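Local coordinates for hypothetical protein Rv2827c (Mycobacterium tuberculosis, PDB 1ZEL) that is of unknown function but probably binds DNA through a winged-helix domain and carries a domain of the AbiEi antitoxin family, at residues K132-D136 with G137-Y141. Numbering follows the deposited sequence.
Sequences KRLPD and GLASY. With FMT (formic acid), chain M.
Leu134 and Leu138 meet at about a right angle, CD1 against CD1 at 3.9 Å, where the loop between strands 124-127 and 142-145 makes a short helical turn. With CG anti to the backbone N (chi1 -177°), Leu134 also reaches along the turn, and its CD2 lies 3.9 Å from Ala139 CA. Pro135 runs beside Leu138, the two side chains pointing the same way, and its CD is 4.0 Å from Leu138 CD1. Trp93 of helix 88-96 touches all three of these side chains, while Pro68 and Val69 cover more of the buried Leu138.

Two overlapping type I beta-turns shape the backbone: Leu138 N bonds to Pro135 O at 2.9 Å, the donor standing 43° out of the carbonyl plane, and Ala139 N bonds weakly to Asp136 O at 3.3 Å. Packing is sparser at the exposed Asp136, Gly137 and Ala139. Gly137 N donates to O2 of a formic acid that rests against Pro135 CB and also bonds to Lys70 N; the 2.5 Å from Gly137 N to O2 is doubtfully short. An N-H opening a helical turn suits a carboxylic oxygen, so the molecule, though probably from the crystallisation liquor, may mark a small anion-binding spot.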
ATOM      1  N   LYS A 132      -9.412  11.912  -6.304  1.00 28.59           N
ATOM      2  CA  LYS A 132     -10.102  10.959  -5.414  1.00 29.70           C
ATOM      3  C   LYS A 132      -9.986  11.324  -3.939  1.00 29.90           C
ATOM      4  O   LYS A 132      -8.893  11.497  -3.438  1.00 31.04           O
ATOM      5  CB  LYS A 132      -9.545   9.539  -5.604  1.00 29.65           C
ATOM      6  CG  LYS A 132     -10.004   8.823  -6.880  1.00 34.74           C
ATOM      7  CD  LYS A 132     -11.490   8.434  -6.818  1.00 41.84           C
ATOM      8  CE  LYS A 132     -11.846   7.672  -5.518  1.00 44.93           C
ATOM      9  NZ  LYS A 132     -13.288   7.270  -5.461  1.00 48.42           N
ATOM     10  N   ARG A 133     -11.135  11.402  -3.245  1.00 30.10           N
ATOM     11  CA  ARG A 133     -11.036  11.726  -1.801  1.00 29.52           C
ATOM     12  C   ARG A 133     -10.990  10.452  -0.992  1.00 28.92           C
ATOM     13  O   ARG A 133     -11.608   9.436  -1.352  1.00 28.25           O
ATOM     14  CB  ARG A 133     -12.157  12.618  -1.297  1.00 29.71           C
ATOM     15  N   LEU A 134     -10.252  10.516   0.119  1.00 28.92           N
ATOM     16  CA  LEU A 134     -10.179   9.410   1.055  1.00 28.58           C
ATOM     17  C   LEU A 134     -11.418   9.500   1.940  1.00 28.79           C
ATOM     18  O   LEU A 134     -11.707  10.573   2.447  1.00 28.06           O
ATOM     19  CB  LEU A 134      -8.919   9.543   1.912  1.00 28.81           C
ATOM     20  CG  LEU A 134      -8.637   8.422   2.912  1.00 28.98           C
ATOM     21  CD1 LEU A 134      -8.222   7.146   2.204  1.00 26.32           C
ATOM     22  CD2 LEU A 134      -7.590   8.847   3.935  1.00 29.85           C
ATOM     23  N   PRO A 135     -12.154   8.385   2.129  1.00 29.05           N
ATOM     24  CA  PRO A 135     -13.273   8.449   3.073  1.00 29.58           C
ATOM     25  C   PRO A 135     -12.734   8.762   4.473  1.00 30.08           C
ATOM     26  O   PRO A 135     -11.674   8.254   4.855  1.00 29.75           O
ATOM     27  CB  PRO A 135     -13.880   7.038   3.017  1.00 29.88           C
ATOM     28  CG  PRO A 135     -13.372   6.425   1.765  1.00 29.57           C
ATOM     29  CD  PRO A 135     -12.014   7.046   1.533  1.00 29.53           C
ATOM     30  N   ASP A 136     -13.449   9.606   5.217  1.00 30.93           N
ATOM     31  CA  ASP A 136     -12.954  10.142   6.501  1.00 31.40           C
ATOM     32  C   ASP A 136     -12.622   9.064   7.533  1.00 30.43           C
ATOM     33  O   ASP A 136     -11.633   9.184   8.273  1.00 31.18           O
ATOM     34  CB  ASP A 136     -13.949  11.145   7.094  1.00 32.06           C
ATOM     35  CG  ASP A 136     -13.957  12.477   6.351  1.00 35.73           C
ATOM     36  OD1 ASP A 136     -14.849  13.308   6.632  1.00 42.50           O
ATOM     37  OD2 ASP A 136     -13.071  12.705   5.496  1.00 40.59           O
ATOM     38  N   GLY A 137     -13.441   8.015   7.573  1.00 28.19           N
ATOM     39  CA  GLY A 137     -13.195   6.886   8.469  1.00 26.34           C
ATOM     40  C   GLY A 137     -11.838   6.228   8.278  1.00 24.93           C
ATOM     41  O   GLY A 137     -11.349   5.551   9.179  1.00 23.90           O
ATOM     42  N   LEU A 138     -11.213   6.448   7.119  1.00 24.26           N
ATOM     43  CA  LEU A 138      -9.980   5.725   6.771  1.00 24.26           C
ATOM     44  C   LEU A 138      -8.684   6.431   7.164  1.00 24.17           C
ATOM     45  O   LEU A 138      -7.617   5.807   7.159  1.00 22.82           O
ATOM     46  CB  LEU A 138      -9.953   5.401   5.270  1.00 24.19           C
ATOM     47  CG  LEU A 138     -10.543   4.086   4.763  1.00 24.26           C
ATOM     48  CD1 LEU A 138     -10.221   3.967   3.292  1.00 28.01           C
ATOM     49  CD2 LEU A 138      -9.944   2.883   5.469  1.00 23.80           C
ATOM     50  N   ALA A 139      -8.771   7.716   7.510  1.00 24.20           N
ATOM     51  CA  ALA A 139      -7.559   8.517   7.788  1.00 25.00           C
ATOM     52  C   ALA A 139      -6.623   7.900   8.845  1.00 25.41           C
ATOM     53  O   ALA A 139      -5.404   7.969   8.712  1.00 26.09           O
ATOM     54  CB  ALA A 139      -7.946   9.943   8.179  1.00 25.90           C
ATOM     55  N   SER A 140      -7.200   7.286   9.880  1.00 25.79           N
ATOM     56  CA  SER A 140      -6.438   6.637  10.955  1.00 26.43           C
ATOM     57  C   SER A 140      -5.747   5.354  10.530  1.00 25.70           C
ATOM     58  O   SER A 140      -4.961   4.796  11.298  1.00 27.08           O
ATOM     59  CB  SER A 140      -7.351   6.278  12.128  1.00 26.43           C
ATOM     60  OG  SER A 140      -7.833   7.427  12.805  1.00 32.99           O
ATOM     61  N   TYR A 141      -6.072   4.867   9.340  1.00 24.49           N
ATOM     62  CA  TYR A 141      -5.680   3.521   8.888  1.00 23.11           C
ATOM     63  C   TYR A 141      -4.747   3.531   7.684  1.00 22.56           C
ATOM     64  O   TYR A 141      -4.073   2.537   7.416  1.00 21.72           O
ATOM     65  CB  TYR A 141      -6.949   2.680   8.580  1.00 23.34           C
ATOM     66  CG  TYR A 141      -7.838   2.513   9.807  1.00 20.40           C
ATOM     67  CD1 TYR A 141      -8.875   3.405  10.078  1.00 23.94           C
ATOM     68  CD2 TYR A 141      -7.605   1.488  10.707  1.00 26.31           C
ATOM     69  CE1 TYR A 141      -9.656   3.271  11.221  1.00 21.96           C
ATOM     70  CE2 TYR A 141      -8.376   1.340  11.839  1.00 28.65           C
ATOM     71  CZ  TYR A 141      -9.399   2.225  12.091  1.00 27.82           C
ATOM     72  OH  TYR A 141     -10.137   2.041  13.232  1.00 32.47           O
TER
HETATM   73  C   FMT M 716     -16.425   6.936   5.531  1.00 45.80           C
HETATM   74  O1  FMT M 716     -16.934   5.816   5.460  1.00 44.47           O
HETATM   75  O2  FMT M 716     -15.450   7.225   6.231  1.00 46.48           O